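Local coordinates for protein SorB (Sorangium cellulosum, PDB 6B2V) that works in module nine of the sorangicin polyketide assembly line, where this pyran synthase domain probably closes a pyran ring in the growing chain, at residues S112-E117 / L130-P135; P139-A144 / N278-F283; G168-Y173 / W230-T235. All blocks are in the same frame, centred on the assembly; numbering follows the deposited sequence.

Contact 1. Residues S112-E117 / L130-P135; sequences SGRAYE and LVFDEP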
loop_
_atom_site.group_PDB
_atom_site.type_symbol
_atom_site.label_atom_id
_atom_site.label_comp_id
_atom_site.label_asym_id
_atom_site.label_seq_id
_atom_site.Cartn_x
_atom_site.Cartn_y
_atom_site.Cartn_z
ATOM N N SER A 112 19.073 -7.148 -3.714
ATOM C CA SER A 112 18.131 -7.330 -2.638
ATOM C C SER A 112 17.358 -8.645 -2.701
ATOM O O SER A 112 16.791 -9.063 -1.722
ATOM C CB SER A 112 17.121 -6.205 -2.653
ATOM O OG SER A 112 17.691 -5.045 -2.143
ATOM N N GLY A 113 17.195 -9.152 -3.898
ATOM C CA GLY A 113 16.386 -10.306 -4.127
ATOM C C GLY A 113 15.948 -10.280 -5.576
ATOM O O GLY A 113 16.485 -10.938 -6.406
ATOM N N ARG A 114 14.856 -9.579 -5.835
ATOM C CA ARG A 114 14.376 -9.435 -7.187
ATOM C C ARG A 114 13.847 -8.071 -7.492
ATOM O O ARG A 114 13.259 -7.461 -6.676
ATOM C CB ARG A 114 13.200 -10.340 -7.479
ATOM C CG ARG A 114 13.422 -11.809 -7.361
ATOM C CD ARG A 114 14.165 -12.347 -8.565
ATOM N NE ARG A 114 14.304 -13.783 -8.468
ATOM C CZ ARG A 114 15.328 -14.405 -7.896
ATOM N NH1 ARG A 114 16.345 -13.762 -7.412
ATOM N NH2 ARG A 114 15.341 -15.697 -7.866
ATOM N N ALA A 115 14.125 -7.606 -8.679
ATOM C CA ALA A 115 13.471 -6.415 -9.146
ATOM C C ALA A 115 12.136 -6.846 -9.770
ATOM O O ALA A 115 12.029 -7.887 -10.314
ATOM C CB ALA A 115 14.318 -5.688 -10.170
ATOM N N TYR A 116 11.122 -6.020 -9.660
ATOM C CA TYR A 116 9.880 -6.303 -10.309
ATOM C C TYR A 116 9.415 -5.106 -11.158
ATOM O O TYR A 116 9.745 -4.026 -10.866
ATOM C CB TYR A 116 8.749 -6.657 -9.293
ATOM C CG TYR A 116 8.228 -5.547 -8.427
ATOM C CD1 TYR A 116 7.230 -4.728 -8.866
ATOM C CD2 TYR A 116 8.709 -5.347 -7.175
ATOM C CE1 TYR A 116 6.736 -3.719 -8.077
ATOM C CE2 TYR A 116 8.236 -4.351 -6.384
ATOM C CZ TYR A 116 7.250 -3.541 -6.825
ATOM O OH TYR A 116 6.828 -2.550 -6.003
ATOM N N GLU A 117 8.720 -5.404 -12.230
ATOM C CA GLU A 117 8.090 -4.415 -13.048
ATOM C C GLU A 117 6.716 -4.921 -13.396
ATOM O O GLU A 117 6.582 -5.995 -13.894
ATOM C CB GLU A 117 8.860 -4.170 -14.326
ATOM C CG GLU A 117 8.273 -3.081 -15.204
ATOM C CD GLU A 117 8.931 -3.009 -16.589
ATOM O OE1 GLU A 117 8.583 -3.770 -17.474
ATOM O OE2 GLU A 117 9.810 -2.190 -16.697
ATOM N N LEU A 130 11.960 -6.467 -4.527
ATOM C CA LEU A 130 11.515 -7.411 -3.538
ATOM C C LEU A 130 12.735 -7.864 -2.751
ATOM O O LEU A 130 13.659 -8.347 -3.323
ATOM C CB LEU A 130 10.834 -8.586 -4.215
ATOM C CG LEU A 130 9.471 -8.336 -4.820
ATOM C CD1 LEU A 130 9.276 -9.141 -6.061
ATOM C CD2 LEU A 130 8.340 -8.681 -3.882
ATOM N N VAL A 131 12.692 -7.685 -1.439
ATOM C CA VAL A 131 13.779 -8.008 -0.559
ATOM C C VAL A 131 13.536 -9.362 0.088
ATOM O O VAL A 131 12.546 -9.572 0.715
ATOM C CB VAL A 131 13.853 -6.980 0.561
ATOM C CG1 VAL A 131 15.006 -7.269 1.490
ATOM C CG2 VAL A 131 13.927 -5.570 -0.009
ATOM N N PHE A 132 14.498 -10.230 -0.119
ATOM C CA PHE A 132 14.447 -11.568 0.360
ATOM C C PHE A 132 14.753 -11.618 1.827
ATOM O O PHE A 132 15.337 -10.773 2.384
ATOM C CB PHE A 132 15.503 -12.400 -0.365
ATOM C CG PHE A 132 15.125 -12.850 -1.753
ATOM C CD1 PHE A 132 13.973 -12.466 -2.345
ATOM C CD2 PHE A 132 15.973 -13.652 -2.467
ATOM C CE1 PHE A 132 13.656 -12.879 -3.602
ATOM C CE2 PHE A 132 15.668 -14.093 -3.714
ATOM C CZ PHE A 132 14.503 -13.709 -4.288
ATOM N N ASP A 133 14.324 -12.699 2.434
ATOM C CA ASP A 133 14.613 -12.966 3.811
ATOM C C ASP A 133 16.111 -13.275 4.003
ATOM O O ASP A 133 16.586 -13.143 5.071
ATOM C CB ASP A 133 13.762 -14.104 4.342
ATOM C CG ASP A 133 12.414 -13.676 4.730
ATOM O OD1 ASP A 133 12.237 -12.662 5.350
ATOM O OD2 ASP A 133 11.486 -14.388 4.452
ATOM N N GLU A 134 16.781 -13.750 2.967
ATOM C CA GLU A 134 18.219 -14.113 3.004
ATOM C C GLU A 134 19.044 -13.375 1.952
ATOM O O GLU A 134 18.658 -13.322 0.823
ATOM C CB GLU A 134 18.483 -15.599 2.847
ATOM C CG GLU A 134 18.008 -16.457 3.975
ATOM C CD GLU A 134 18.611 -16.137 5.314
ATOM O OE1 GLU A 134 19.651 -15.556 5.385
ATOM O OE2 GLU A 134 18.035 -16.495 6.314
ATOM N N PRO A 135 20.159 -12.787 2.322
ATOM C CA PRO A 135 20.607 -12.583 3.689
ATOM C C PRO A 135 19.743 -11.563 4.414
ATOM O O PRO A 135 19.060 -10.817 3.772
ATOM C CB PRO A 135 22.005 -12.028 3.497
ATOM C CG PRO A 135 21.908 -11.277 2.231
ATOM C CD PRO A 135 21.006 -12.076 1.360
#
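Gly113 and Arg114 pair with Val131 and Leu130 near the open end of an antiparallel beta hairpin, strands 113-120 and 123-132. The hairpin belongs to what is predicted to be the N-terminal hotdog fold. Arg114 and Leu130 form a hydrogen-bonded pair. Arg114 N gives its hydrogen to Leu130 O at 3.0 Å, and Leu130 N returns one to Arg114 O at 2.7 Å. The ladder gains one more rung at Phe132 N, 3.0 Å from Ser112 O. Gly113 and Val131 are the non-hydrogen-bonded pair between them. Gly113 has phi 157° and psi -86°, a backbone shape largely confined to glycine. Its bare CA lies over the centre of the Phe132 ring, a CH-pi contact of 3.5 Å from Gly113 CA to the ring centroid. The Arg114 chain bends at chi2 (-77°), which brings one face of its guanidinium against Phe132 CZ, toward the rim of the group. Arg114 NH1 comes within 3.6 Å of Phe132 CZ, with the two planes well tilted to each other. Arg114 NH1 also donates to Gly113 O at 3.0 Å, which helps to hold the group in place. Deeper in, Tyr116 CD2 meets Leu130 CG at 3.9 Å, the two side chains crossing at about a right angle. Tyr116 and Leu130 face helix 64-77, touching Ala71 and Ala75 respectively. Strand 101-110 flanks strand 113-120, and strand 82-90 flanks strand 123-132.

Contact 2. Residues P139-A144 / N278-F283; sequences PARPPA and NCLMAF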
loop_
_atom_site.group_PDB
_atom_site.type_symbol
_atom_site.label_atom_id
_atom_site.label_comp_id
_atom_site.label_asym_id
_atom_site.label_seq_id
_atom_site.Cartn_x
_atom_site.Cartn_y
_atom_site.Cartn_z
ATOM N N PRO A 139 14.951 -4.399 8.732
ATOM C CA PRO A 139 15.266 -3.712 9.972
ATOM C C PRO A 139 14.491 -4.379 11.091
ATOM O O PRO A 139 13.433 -4.898 10.897
ATOM C CB PRO A 139 14.700 -2.310 9.783
ATOM C CG PRO A 139 14.400 -2.176 8.361
ATOM C CD PRO A 139 14.334 -3.513 7.741
ATOM N N ALA A 140 14.995 -4.256 12.299
ATOM C CA ALA A 140 14.340 -4.852 13.417
ATOM C C ALA A 140 12.981 -4.215 13.546
ATOM O O ALA A 140 12.811 -3.076 13.312
ATOM C CB ALA A 140 15.132 -4.624 14.692
ATOM N N ARG A 141 12.051 -5.032 13.964
ATOM C CA ARG A 141 10.698 -4.618 14.159
ATOM C C ARG A 141 10.790 -3.494 15.153
ATOM O O ARG A 141 11.392 -3.595 16.140
ATOM C CB ARG A 141 9.928 -5.787 14.781
ATOM C CG ARG A 141 8.435 -5.610 14.825
ATOM C CD ARG A 141 7.684 -6.728 15.517
ATOM N NE ARG A 141 6.373 -6.940 14.990
ATOM C CZ ARG A 141 5.476 -7.739 15.528
ATOM N NH1 ARG A 141 5.752 -8.374 16.648
ATOM N NH2 ARG A 141 4.316 -7.910 14.950
ATOM N N PRO A 142 10.032 -2.460 14.923
ATOM C CA PRO A 142 9.993 -1.335 15.825
ATOM C C PRO A 142 9.420 -1.793 17.126
ATOM O O PRO A 142 8.676 -2.718 17.240
ATOM C CB PRO A 142 8.972 -0.397 15.181
ATOM C CG PRO A 142 8.919 -0.767 13.789
ATOM C CD PRO A 142 9.371 -2.188 13.658
ATOM N N PRO A 143 9.709 -1.015 18.137
ATOM C CA PRO A 143 9.153 -1.274 19.448
ATOM C C PRO A 143 7.633 -1.050 19.413
ATOM O O PRO A 143 7.136 -0.404 18.583
ATOM C CB PRO A 143 9.756 -0.199 20.337
ATOM C CG PRO A 143 10.855 0.342 19.582
ATOM C CD PRO A 143 10.610 0.131 18.131
ATOM N N ALA A 144 6.947 -1.605 20.380
ATOM C CA ALA A 144 5.506 -1.432 20.410
ATOM C C ALA A 144 5.148 0.037 20.561
ATOM O O ALA A 144 5.760 0.706 21.275
ATOM C CB ALA A 144 4.879 -2.223 21.530
ATOM N N ASN A 278 1.885 -3.496 18.545
ATOM C CA ASN A 278 2.909 -4.211 17.804
ATOM C C ASN A 278 2.839 -3.879 16.307
ATOM O O ASN A 278 1.816 -3.885 15.729
ATOM C CB ASN A 278 2.809 -5.733 17.937
ATOM C CG ASN A 278 2.842 -6.256 19.366
ATOM O OD1 ASN A 278 3.655 -5.974 20.114
ATOM N ND2 ASN A 278 1.925 -7.114 19.654
ATOM N N CYS A 279 3.998 -3.695 15.689
ATOM C CA CYS A 279 4.051 -3.370 14.278
ATOM C C CYS A 279 3.806 -4.565 13.362
ATOM O O CYS A 279 4.513 -5.501 13.389
ATOM C CB CYS A 279 5.446 -2.825 13.984
ATOM S SG CYS A 279 5.624 -2.163 12.312
ATOM N N LEU A 280 2.753 -4.461 12.550
ATOM C CA LEU A 280 2.371 -5.506 11.608
ATOM C C LEU A 280 2.986 -5.182 10.262
ATOM O O LEU A 280 3.523 -6.009 9.623
ATOM C CB LEU A 280 0.827 -5.642 11.522
ATOM C CG LEU A 280 0.147 -5.638 12.885
ATOM C CD1 LEU A 280 -1.325 -5.839 12.629
ATOM C CD2 LEU A 280 0.668 -6.763 13.780
ATOM N N MET A 281 2.882 -3.934 9.874
ATOM C CA MET A 281 3.517 -3.468 8.663
ATOM C C MET A 281 4.012 -2.064 8.831
ATOM O O MET A 281 3.359 -1.291 9.407
ATOM C CB MET A 281 2.597 -3.472 7.460
ATOM C CG MET A 281 2.131 -4.820 7.034
ATOM S SD MET A 281 1.189 -4.741 5.517
ATOM C CE MET A 281 -0.052 -3.588 6.041
ATOM N N ALA A 282 5.193 -1.819 8.284
ATOM C CA ALA A 282 5.817 -0.520 8.319
ATOM C C ALA A 282 6.073 0.007 6.909
ATOM O O ALA A 282 6.791 -0.585 6.143
ATOM C CB ALA A 282 7.128 -0.562 9.063
ATOM N N PHE A 283 5.475 1.161 6.633
ATOM C CA PHE A 283 5.683 1.885 5.380
ATOM C C PHE A 283 6.634 3.041 5.689
ATOM O O PHE A 283 6.378 3.834 6.474
ATOM C CB PHE A 283 4.376 2.456 4.817
ATOM C CG PHE A 283 3.438 1.448 4.231
ATOM C CD1 PHE A 283 2.511 0.807 4.999
ATOM C CD2 PHE A 283 3.440 1.203 2.889
ATOM C CE1 PHE A 283 1.658 -0.090 4.457
ATOM C CE2 PHE A 283 2.570 0.327 2.350
ATOM C CZ PHE A 283 1.681 -0.322 3.130
HETATM O O HOH W 1 6.209 -3.946 17.396
#
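Arg141 and Pro142 lie against Cys279, where the loop between strand 123-132 and helix 147-152 passes the start of strand 279-289. That strand belongs to the predicted C-terminal hotdog fold. At Leu280 and Met281, which both face Leu272, it carries a classic beta bulge. The direct hydrogen bonds come from Arg141. It grips a single acceptor, Cys279 O, side-on with two nitrogens. Arg141 NE lies in the carbonyl plane on a lone pair, 2.8 Å from Cys279 O. Arg141 NH2, 2.9 Å from Cys279 O, sits well above that plane. Both bonds are well short of straight, with N-H...O angles of 138° and 133°. The Arg141 chain stays extended to CD, long enough to span the gap between the segments. A water adds an indirect link: it donates to Pro142 O and accepts from Cys279 N. Van der Waals contacts surround these bonds. One face of the guanidinium lies against Asn278 CB, off its centre, and Leu280 CD2 approaches NH2 obliquely. Arg141 also touches Tyr242 and Ser243. The Cys279 thiol, anti to its backbone N (chi1 -172°), packs on the Pro142 ring, with Pro142 CG 3.9 Å from Cys279 SG.

Contact 3. Residues G168-Y173 / W230-T235; sequences GMPASY and WRFPYT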
loop_
_atom_site.group_PDB
_atom_site.type_symbol
_atom_site.label_atom_id
_atom_site.label_comp_id
_atom_site.label_asym_id
_atom_site.label_seq_id
_atom_site.Cartn_x
_atom_site.Cartn_y
_atom_site.Cartn_z
ATOM N N GLY A 168 -11.819 13.557 -2.930
ATOM C CA GLY A 168 -11.678 12.720 -4.085
ATOM C C GLY A 168 -11.072 11.342 -3.974
ATOM O O GLY A 168 -10.710 10.790 -4.945
ATOM N N MET A 169 -11.049 10.792 -2.779
ATOM C CA MET A 169 -10.491 9.466 -2.583
ATOM C C MET A 169 -11.246 8.464 -3.420
ATOM O O MET A 169 -12.449 8.414 -3.369
ATOM C CB MET A 169 -10.624 9.131 -1.095
ATOM C CG MET A 169 -10.289 7.743 -0.673
ATOM S SD MET A 169 -10.560 7.443 1.080
ATOM C CE MET A 169 -12.342 7.607 1.266
ATOM N N PRO A 170 -10.541 7.659 -4.191
ATOM C CA PRO A 170 -11.186 6.629 -5.004
ATOM C C PRO A 170 -11.836 5.513 -4.192
ATOM O O PRO A 170 -12.781 4.955 -4.590
ATOM C CB PRO A 170 -10.053 6.097 -5.872
ATOM C CG PRO A 170 -9.041 7.128 -5.821
ATOM C CD PRO A 170 -9.137 7.833 -4.540
ATOM N N ALA A 171 -11.254 5.205 -3.050
ATOM C CA ALA A 171 -11.763 4.129 -2.217
ATOM C C ALA A 171 -13.165 4.354 -1.629
ATOM O O ALA A 171 -13.483 5.406 -1.212
ATOM C CB ALA A 171 -10.807 3.876 -1.079
ATOM N N SER A 172 -13.916 3.284 -1.531
ATOM C CA SER A 172 -15.206 3.350 -0.917
ATOM C C SER A 172 -14.944 3.344 0.592
ATOM O O SER A 172 -14.477 2.398 1.116
ATOM C CB SER A 172 -16.005 2.117 -1.283
ATOM O OG SER A 172 -16.370 2.141 -2.634
ATOM N N TYR A 173 -15.386 4.371 1.284
ATOM C CA TYR A 173 -15.123 4.485 2.710
ATOM C C TYR A 173 -15.671 3.314 3.517
ATOM O O TYR A 173 -15.056 2.813 4.396
ATOM C CB TYR A 173 -15.680 5.785 3.276
ATOM C CG TYR A 173 -15.313 5.988 4.713
ATOM C CD1 TYR A 173 -14.093 6.509 5.055
ATOM C CD2 TYR A 173 -16.160 5.630 5.720
ATOM C CE1 TYR A 173 -13.741 6.673 6.356
ATOM C CE2 TYR A 173 -15.801 5.792 7.040
ATOM C CZ TYR A 173 -14.588 6.316 7.338
ATOM O OH TYR A 173 -14.245 6.484 8.629
ATOM N N TRP A 230 -6.968 14.853 -4.048
ATOM C CA TRP A 230 -6.391 13.569 -3.616
ATOM C C TRP A 230 -5.018 13.328 -4.177
ATOM O O TRP A 230 -4.719 13.748 -5.267
ATOM C CB TRP A 230 -7.291 12.398 -4.015
ATOM C CG TRP A 230 -6.988 11.127 -3.275
ATOM C CD1 TRP A 230 -6.485 10.000 -3.765
ATOM C CD2 TRP A 230 -7.106 10.937 -1.886
ATOM N NE1 TRP A 230 -6.292 9.094 -2.774
ATOM C CE2 TRP A 230 -6.669 9.660 -1.601
ATOM C CE3 TRP A 230 -7.534 11.737 -0.850
ATOM C CZ2 TRP A 230 -6.686 9.158 -0.339
ATOM C CZ3 TRP A 230 -7.557 11.235 0.397
ATOM C CH2 TRP A 230 -7.135 9.955 0.647
ATOM N N ARG A 231 -4.202 12.662 -3.384
ATOM C CA ARG A 231 -2.885 12.325 -3.797
ATOM C C ARG A 231 -2.729 10.803 -3.833
ATOM O O ARG A 231 -3.311 10.111 -3.079
ATOM C CB ARG A 231 -1.857 13.001 -2.888
ATOM C CG ARG A 231 -1.853 14.530 -2.993
ATOM C CD ARG A 231 -0.914 15.229 -2.049
ATOM N NE ARG A 231 -0.833 16.649 -2.339
ATOM C CZ ARG A 231 0.012 17.469 -1.786
ATOM N NH1 ARG A 231 0.859 17.070 -0.888
ATOM N NH2 ARG A 231 0.020 18.721 -2.154
ATOM N N PHE A 232 -1.953 10.346 -4.789
ATOM C CA PHE A 232 -1.691 8.949 -5.020
ATOM C C PHE A 232 -0.244 8.592 -4.769
ATOM O O PHE A 232 0.605 9.370 -4.999
ATOM C CB PHE A 232 -2.047 8.590 -6.456
ATOM C CG PHE A 232 -3.420 8.925 -6.819
ATOM C CD1 PHE A 232 -3.739 10.181 -7.208
ATOM C CD2 PHE A 232 -4.379 7.998 -6.737
ATOM C CE1 PHE A 232 -5.011 10.515 -7.533
ATOM C CE2 PHE A 232 -5.673 8.307 -7.054
ATOM C CZ PHE A 232 -5.982 9.575 -7.460
ATOM N N PRO A 233 -0.012 7.369 -4.328
ATOM C CA PRO A 233 1.356 6.976 -4.063
ATOM C C PRO A 233 2.258 7.123 -5.332
ATOM O O PRO A 233 1.854 6.743 -6.340
ATOM C CB PRO A 233 1.208 5.491 -3.672
ATOM C CG PRO A 233 -0.126 5.479 -3.039
ATOM C CD PRO A 233 -0.984 6.429 -3.767
ATOM N N TYR A 234 3.401 7.744 -5.179
ATOM C CA TYR A 234 4.375 7.937 -6.247
ATOM C C TYR A 234 5.654 7.128 -5.962
ATOM O O TYR A 234 6.085 6.363 -6.748
ATOM C CB TYR A 234 4.661 9.444 -6.387
ATOM C CG TYR A 234 5.908 9.804 -7.142
ATOM C CD1 TYR A 234 6.168 9.230 -8.350
ATOM C CD2 TYR A 234 6.792 10.688 -6.646
ATOM C CE1 TYR A 234 7.294 9.537 -9.047
ATOM C CE2 TYR A 234 7.947 11.013 -7.344
ATOM C CZ TYR A 234 8.166 10.411 -8.554
ATOM O OH TYR A 234 9.281 10.655 -9.271
ATOM N N THR A 235 6.229 7.334 -4.800
ATOM C CA THR A 235 7.396 6.596 -4.397
ATOM C C THR A 235 7.298 6.123 -2.954
ATOM O O THR A 235 6.665 6.763 -2.184
ATOM C CB THR A 235 8.711 7.375 -4.522
ATOM O OG1 THR A 235 8.659 8.561 -3.774
ATOM C CG2 THR A 235 8.982 7.733 -5.922
#
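Loop 168-173 nears segment 230-235 at one end, where Gly168 CA is 5.4 Å from Trp230 CA, and no hydrogen bond joins the two backbones. Side-chain packing therefore carries the contact, and Trp230 is its centre. The Trp230 CB bond is directed toward the loop, with CG anti to the backbone N (chi1 -163°), and Met169 and Pro170 lie over one face of the indole. Met169 CB stands almost exactly on the normal of the Trp230 six-membered ring, a CH-pi contact of 3.8 Å to its centroid. Met169 CA lies over the middle of the indole. The Met169 chain runs alongside the indole, and Met169 CG comes to 3.9 Å from Trp230 CZ2. The sulfur makes an oblique Met-aromatic contact, Met169 SD being 4.9 Å from the centroid of the Trp230 six-membered ring. Pro170 covers the pyrrole part, with Pro170 CD 3.5 Å from Trp230 CD1. The next proline carbon serves a second ring, Pro170 CG being 3.8 Å from Phe232 CE2. Trp230 and Phe232 also touch each other: Trp230 CD1 lies over the rim of one Phe232 face, while Phe232 CE2 lies at the indole edge. This cluster belongs to the predicted C-terminal hotdog fold. It sits beside helix 207-225, where Met169 touches Val215 and Trp230 touches Ile218, and Asn164 of helix 160-166 touches both residues. Segment 230-235 continues as strand 232-241, which pairs with strand 279-289.

How the contacts relate
From the N terminus, contact 1 comes first and closes a short hairpin in the predicted N-terminal hotdog fold. The chain then runs directly on into 139-144, the first segment of contact 2. The partner of that segment lies far downstream, at the start of strand 279-289, so contact 2 closes a long loop. Contact 3 opens and closes within that loop, joining the loop after helix 160-166 to the start of strand 232-241. Strands 232-241 and 279-289 are neighbours, so contacts 2 and 3 reach adjacent strands, but their centres are about 24 Å apart. Contact 3 lies across the chain's centre from both of the others.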